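Local coordinates for protein C-type lectin domain family 4, member b1 (Mus musculus, PDB 6LFJ) that binds carbohydrates such as mannose through calcium in a C-type lectin domain and may regulate dendritic cell maturation and immune reactivity, at residues Y64-W69 and W114-I119. Residues are numbered along the deposited sequence; the frame is centred on the assembly and turned at random.
With CA (calcium ion), chain C; MAN (alpha-D-mannopyranose), chain G.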
ATOM      1  N   TYR A  64      18.059   5.051  -9.743  1.00 22.55           N
ATOM      2  CA  TYR A  64      17.589   5.317  -8.369  1.00 18.68           C
ATOM      3  C   TYR A  64      17.048   4.026  -7.766  1.00 19.24           C
ATOM      4  O   TYR A  64      16.178   3.364  -8.398  1.00 20.46           O
ATOM      5  CB  TYR A  64      16.496   6.384  -8.376  1.00 19.04           C
ATOM      6  CG  TYR A  64      16.911   7.735  -8.903  1.00 21.62           C
ATOM      7  CD1 TYR A  64      17.022   7.966 -10.260  1.00 22.94           C
ATOM      8  CD2 TYR A  64      17.192   8.782  -8.044  1.00 19.53           C
ATOM      9  CE1 TYR A  64      17.391   9.206 -10.751  1.00 23.69           C
ATOM     10  CE2 TYR A  64      17.559  10.031  -8.513  1.00 22.19           C
ATOM     11  CZ  TYR A  64      17.659  10.245  -9.878  1.00 24.76           C
ATOM     12  OH  TYR A  64      18.016  11.464 -10.376  1.00 21.94           O
ATOM     13  N   PHE A  65      17.521   3.679  -6.572  1.00 19.66           N
ATOM     14  CA  PHE A  65      16.922   2.570  -5.792  1.00 23.83           C
ATOM     15  C   PHE A  65      15.468   2.927  -5.458  1.00 23.23           C
ATOM     16  O   PHE A  65      15.187   4.095  -5.108  1.00 19.56           O
ATOM     17  CB  PHE A  65      17.707   2.283  -4.520  1.00 24.65           C
ATOM     18  CG  PHE A  65      18.934   1.432  -4.716  1.00 24.51           C
ATOM     19  CD1 PHE A  65      18.853   0.213  -5.369  1.00 22.39           C
ATOM     20  CD2 PHE A  65      20.154   1.831  -4.208  1.00 22.86           C
ATOM     21  CE1 PHE A  65      19.966  -0.594  -5.508  1.00 23.44           C
ATOM     22  CE2 PHE A  65      21.267   1.017  -4.348  1.00 23.75           C
ATOM     23  CZ  PHE A  65      21.173  -0.193  -4.999  1.00 20.99           C
ATOM     24  N   ILE A  66      14.595   1.933  -5.592  1.00 17.92           N
ATOM     25  CA  ILE A  66      13.197   1.943  -5.085  1.00 16.54           C
ATOM     26  C   ILE A  66      13.097   0.887  -3.980  1.00 19.79           C
ATOM     27  O   ILE A  66      14.009   0.055  -3.863  1.00 18.08           O
ATOM     28  CB  ILE A  66      12.189   1.716  -6.229  1.00 17.28           C
ATOM     29  CG1 ILE A  66      12.195   0.277  -6.756  1.00 16.63           C
ATOM     30  CG2 ILE A  66      12.435   2.727  -7.336  1.00 17.10           C
ATOM     31  CD1 ILE A  66      11.086  -0.013  -7.764  1.00 18.35           C
ATOM     32  N   GLY A  67      12.029   0.927  -3.201  1.00 17.71           N
ATOM     33  CA  GLY A  67      11.856   0.092  -1.998  1.00 17.86           C
ATOM     34  C   GLY A  67      11.330  -1.302  -2.303  1.00 20.53           C
ATOM     35  O   GLY A  67      10.448  -1.746  -1.577  1.00 19.32           O
ATOM     36  N   LEU A  68      11.894  -1.970  -3.314  1.00 20.12           N
ATOM     37  CA  LEU A  68      11.542  -3.345  -3.749  1.00 19.68           C
ATOM     38  C   LEU A  68      12.791  -4.223  -3.644  1.00 20.05           C
ATOM     39  O   LEU A  68      13.859  -3.831  -4.182  1.00 20.07           O
ATOM     40  CB  LEU A  68      11.036  -3.296  -5.191  1.00 18.48           C
ATOM     41  CG  LEU A  68      10.311  -4.533  -5.714  1.00 24.63           C
ATOM     42  CD1 LEU A  68       9.073  -4.852  -4.889  1.00 23.06           C
ATOM     43  CD2 LEU A  68       9.913  -4.331  -7.167  1.00 21.15           C
ATOM     44  N   TRP A  69      12.650  -5.374  -2.995  1.00 17.54           N
ATOM     45  CA  TRP A  69      13.751  -6.347  -2.833  1.00 22.43           C
ATOM     46  C   TRP A  69      13.201  -7.763  -2.869  1.00 20.32           C
ATOM     47  O   TRP A  69      11.990  -7.969  -2.627  1.00 23.22           O
ATOM     48  CB  TRP A  69      14.556  -6.058  -1.573  1.00 25.26           C
ATOM     49  CG  TRP A  69      13.811  -6.269  -0.295  1.00 29.60           C
ATOM     50  CD1 TRP A  69      12.820  -5.498   0.238  1.00 27.62           C
ATOM     51  CD2 TRP A  69      14.057  -7.325   0.647  1.00 30.82           C
ATOM     52  NE1 TRP A  69      12.414  -6.014   1.443  1.00 36.51           N
ATOM     53  CE2 TRP A  69      13.157  -7.133   1.721  1.00 38.24           C
ATOM     54  CE3 TRP A  69      14.929  -8.420   0.666  1.00 30.23           C
ATOM     55  CZ2 TRP A  69      13.122  -7.998   2.812  1.00 39.94           C
ATOM     56  CZ3 TRP A  69      14.887  -9.278   1.742  1.00 33.98           C
ATOM     57  CH2 TRP A  69      13.997  -9.066   2.796  1.00 37.51           C
ATOM     58  N   TRP A 114      11.337   5.229 -18.674  1.00 20.84           N
ATOM     59  CA  TRP A 114      11.706   4.743 -17.332  1.00 24.56           C
ATOM     60  C   TRP A 114      11.217   3.306 -17.145  1.00 24.34           C
ATOM     61  O   TRP A 114      10.215   2.911 -17.734  1.00 23.29           O
ATOM     62  CB  TRP A 114      11.150   5.668 -16.267  1.00 22.62           C
ATOM     63  CG  TRP A 114      11.751   7.031 -16.259  1.00 22.86           C
ATOM     64  CD1 TRP A 114      11.255   8.149 -16.864  1.00 23.08           C
ATOM     65  CD2 TRP A 114      12.917   7.441 -15.531  1.00 19.92           C
ATOM     66  NE1 TRP A 114      12.050   9.224 -16.582  1.00 23.57           N
ATOM     67  CE2 TRP A 114      13.077   8.820 -15.768  1.00 22.83           C
ATOM     68  CE3 TRP A 114      13.852   6.774 -14.724  1.00 22.02           C
ATOM     69  CZ2 TRP A 114      14.127   9.547 -15.214  1.00 21.42           C
ATOM     70  CZ3 TRP A 114      14.888   7.493 -14.171  1.00 23.41           C
ATOM     71  CH2 TRP A 114      15.020   8.862 -14.419  1.00 24.49           C
ATOM     72  N   GLY A 115      11.943   2.550 -16.348  1.00 22.48           N
ATOM     73  CA  GLY A 115      11.606   1.159 -16.041  1.00 19.59           C
ATOM     74  C   GLY A 115      12.509   0.631 -14.951  1.00 24.45           C
ATOM     75  O   GLY A 115      13.529   1.308 -14.632  1.00 21.77           O
ATOM     76  N   TRP A 116      12.131  -0.523 -14.397  1.00 20.54           N
ATOM     77  CA  TRP A 116      12.827  -1.153 -13.261  1.00 19.14           C
ATOM     78  C   TRP A 116      13.866  -2.142 -13.763  1.00 20.72           C
ATOM     79  O   TRP A 116      13.667  -2.785 -14.819  1.00 23.39           O
ATOM     80  CB  TRP A 116      11.855  -1.862 -12.332  1.00 17.81           C
ATOM     81  CG  TRP A 116      10.738  -1.034 -11.787  1.00 18.63           C
ATOM     82  CD1 TRP A 116      10.562   0.319 -11.794  1.00 19.79           C
ATOM     83  CD2 TRP A 116       9.628  -1.572 -11.060  1.00 19.88           C
ATOM     84  NE1 TRP A 116       9.400   0.654 -11.139  1.00 20.58           N
ATOM     85  CE2 TRP A 116       8.809  -0.490 -10.676  1.00 20.04           C
ATOM     86  CE3 TRP A 116       9.244  -2.873 -10.723  1.00 24.31           C
ATOM     87  CZ2 TRP A 116       7.632  -0.679  -9.955  1.00 17.57           C
ATOM     88  CZ3 TRP A 116       8.081  -3.057 -10.006  1.00 19.33           C
ATOM     89  CH2 TRP A 116       7.281  -1.974  -9.643  1.00 18.64           C
ATOM     90  N   ASN A 117      14.922  -2.272 -12.976  1.00 21.78           N
ATOM     91  CA  ASN A 117      16.030  -3.219 -13.219  1.00 21.97           C
ATOM     92  C   ASN A 117      16.423  -3.846 -11.879  1.00 23.66           C
ATOM     93  O   ASN A 117      16.667  -3.097 -10.916  1.00 21.68           O
ATOM     94  CB  ASN A 117      17.222  -2.514 -13.863  1.00 22.37           C
ATOM     95  CG  ASN A 117      18.392  -3.454 -14.062  1.00 23.09           C
ATOM     96  OD1 ASN A 117      18.176  -4.640 -14.316  1.00 23.85           O
ATOM     97  ND2 ASN A 117      19.614  -2.939 -13.955  1.00 26.56           N
ATOM     98  N   ASP A 118      16.500  -5.169 -11.817  1.00 20.97           N
ATOM     99  CA  ASP A 118      17.098  -5.846 -10.642  1.00 17.59           C
ATOM    100  C   ASP A 118      18.613  -5.646 -10.706  1.00 23.13           C
ATOM    101  O   ASP A 118      19.197  -5.763 -11.810  1.00 22.27           O
ATOM    102  CB  ASP A 118      16.673  -7.307 -10.530  1.00 17.18           C
ATOM    103  CG  ASP A 118      17.026  -8.199 -11.699  1.00 21.62           C
ATOM    104  OD1 ASP A 118      17.206  -7.676 -12.813  1.00 23.50           O
ATOM    105  OD2 ASP A 118      17.084  -9.429 -11.487  1.00 24.87           O
ATOM    106  N   ILE A 119      19.216  -5.310  -9.569  1.00 20.42           N
ATOM    107  CA  ILE A 119      20.688  -5.076  -9.478  0.61 20.85           C
ATOM    108  C   ILE A 119      21.193  -5.549  -8.122  1.00 21.88           C
ATOM    109  O   ILE A 119      20.381  -5.820  -7.229  1.00 23.04           O
ATOM    110  CB  ILE A 119      21.100  -3.608  -9.704  0.61 25.54           C
ATOM    111  CG1 ILE A 119      20.518  -2.660  -8.651  0.61 19.57           C
ATOM    112  CG2 ILE A 119      20.785  -3.152 -11.119  0.61 30.35           C
ATOM    113  CD1 ILE A 119      21.363  -1.409  -8.473  0.61 26.27           C
TER
HETATM  114 CA    CA C 301      19.004  -6.893 -13.954  1.00 22.03          CA
HETATM  115  C1  MAN G 305      23.752  -4.768 -16.425  1.00 39.74           C
HETATM  116  C2  MAN G 305      23.057  -4.824 -15.048  1.00 32.81           C
HETATM  117  C3  MAN G 305      21.882  -5.812 -15.095  1.00 24.65           C
HETATM  118  C4  MAN G 305      20.957  -5.471 -16.215  1.00 26.02           C
HETATM  119  C5  MAN G 305      21.715  -5.392 -17.535  1.00 37.57           C
HETATM  120  C6  MAN G 305      20.833  -4.722 -18.597  1.00 47.72           C
HETATM  121  O2  MAN G 305      22.596  -3.544 -14.671  1.00 33.47           O
HETATM  122  O3  MAN G 305      21.199  -5.766 -13.888  1.00 26.50           O
HETATM  123  O4  MAN G 305      19.989  -6.493 -16.338  1.00 22.86           O
HETATM  124  O5  MAN G 305      22.811  -4.485 -17.462  1.00 38.14           O
HETATM  125  O6  MAN G 305      21.398  -4.962 -19.878  1.00 61.50           O
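Ile66 sets its CD1 methyl over the pyrrole part of the Trp116 indole, nearest CE2, 3.8 Å from the centroid of that five-membered ring and 11° off its normal, a well-formed CH-pi contact. The two side chains cross at about a right angle: Ile66 CG1 sits between the backbone N and carbonyl carbon (chi1 72°) and chi2 extends the chain, which carries CD1 up to the indole face. At the benzene end of the same indole, Leu68 CD2 comes in obliquely, 3.6 Å from Trp116 CZ3. The chain turns a corner at Gly67, the centre of an inverse gamma turn; Ile66 and Leu68, one on each side of it, both reach this indole. Trp116 NE1 is tied to Gln51 OE1 by a hydrogen bond, which, with the packing of Ile66 and Leu68, would restrain the ring's rotation.

Farther along, Ile119 CD1 comes obliquely to the Phe65 ring near CE1, a closeness that stays tentative because Ile119 is modelled in two conformers, while Tyr64 and Trp114 touch more loosely at the other end. No hydrogen bond joins 64-69 to 114-119. The short strand 64-66 runs at 79° to strand 114-119, their axes 8.9 Å apart at closest; strand 103-109 pairs with both, and the contact is made by side chains.

Asn117 and Asp118 take no part in this apolar packing and belong to the calcium site, where Asp118 grips the ion twice, through OD1 at 2.3 Å and its backbone O at 2.4 Å. Glu95, Ser97 and Glu101 supply further ligands, and mannose O3 and O4 coordinate the metal directly, as in C-type lectins. Arg74 forms a salt bridge with Asp118 OD2. The chemistry thus divides along one strand: Trp116 and Ile119 bury greasy surface against 64-69, while the two residues between them serve the calcium that holds the sugar.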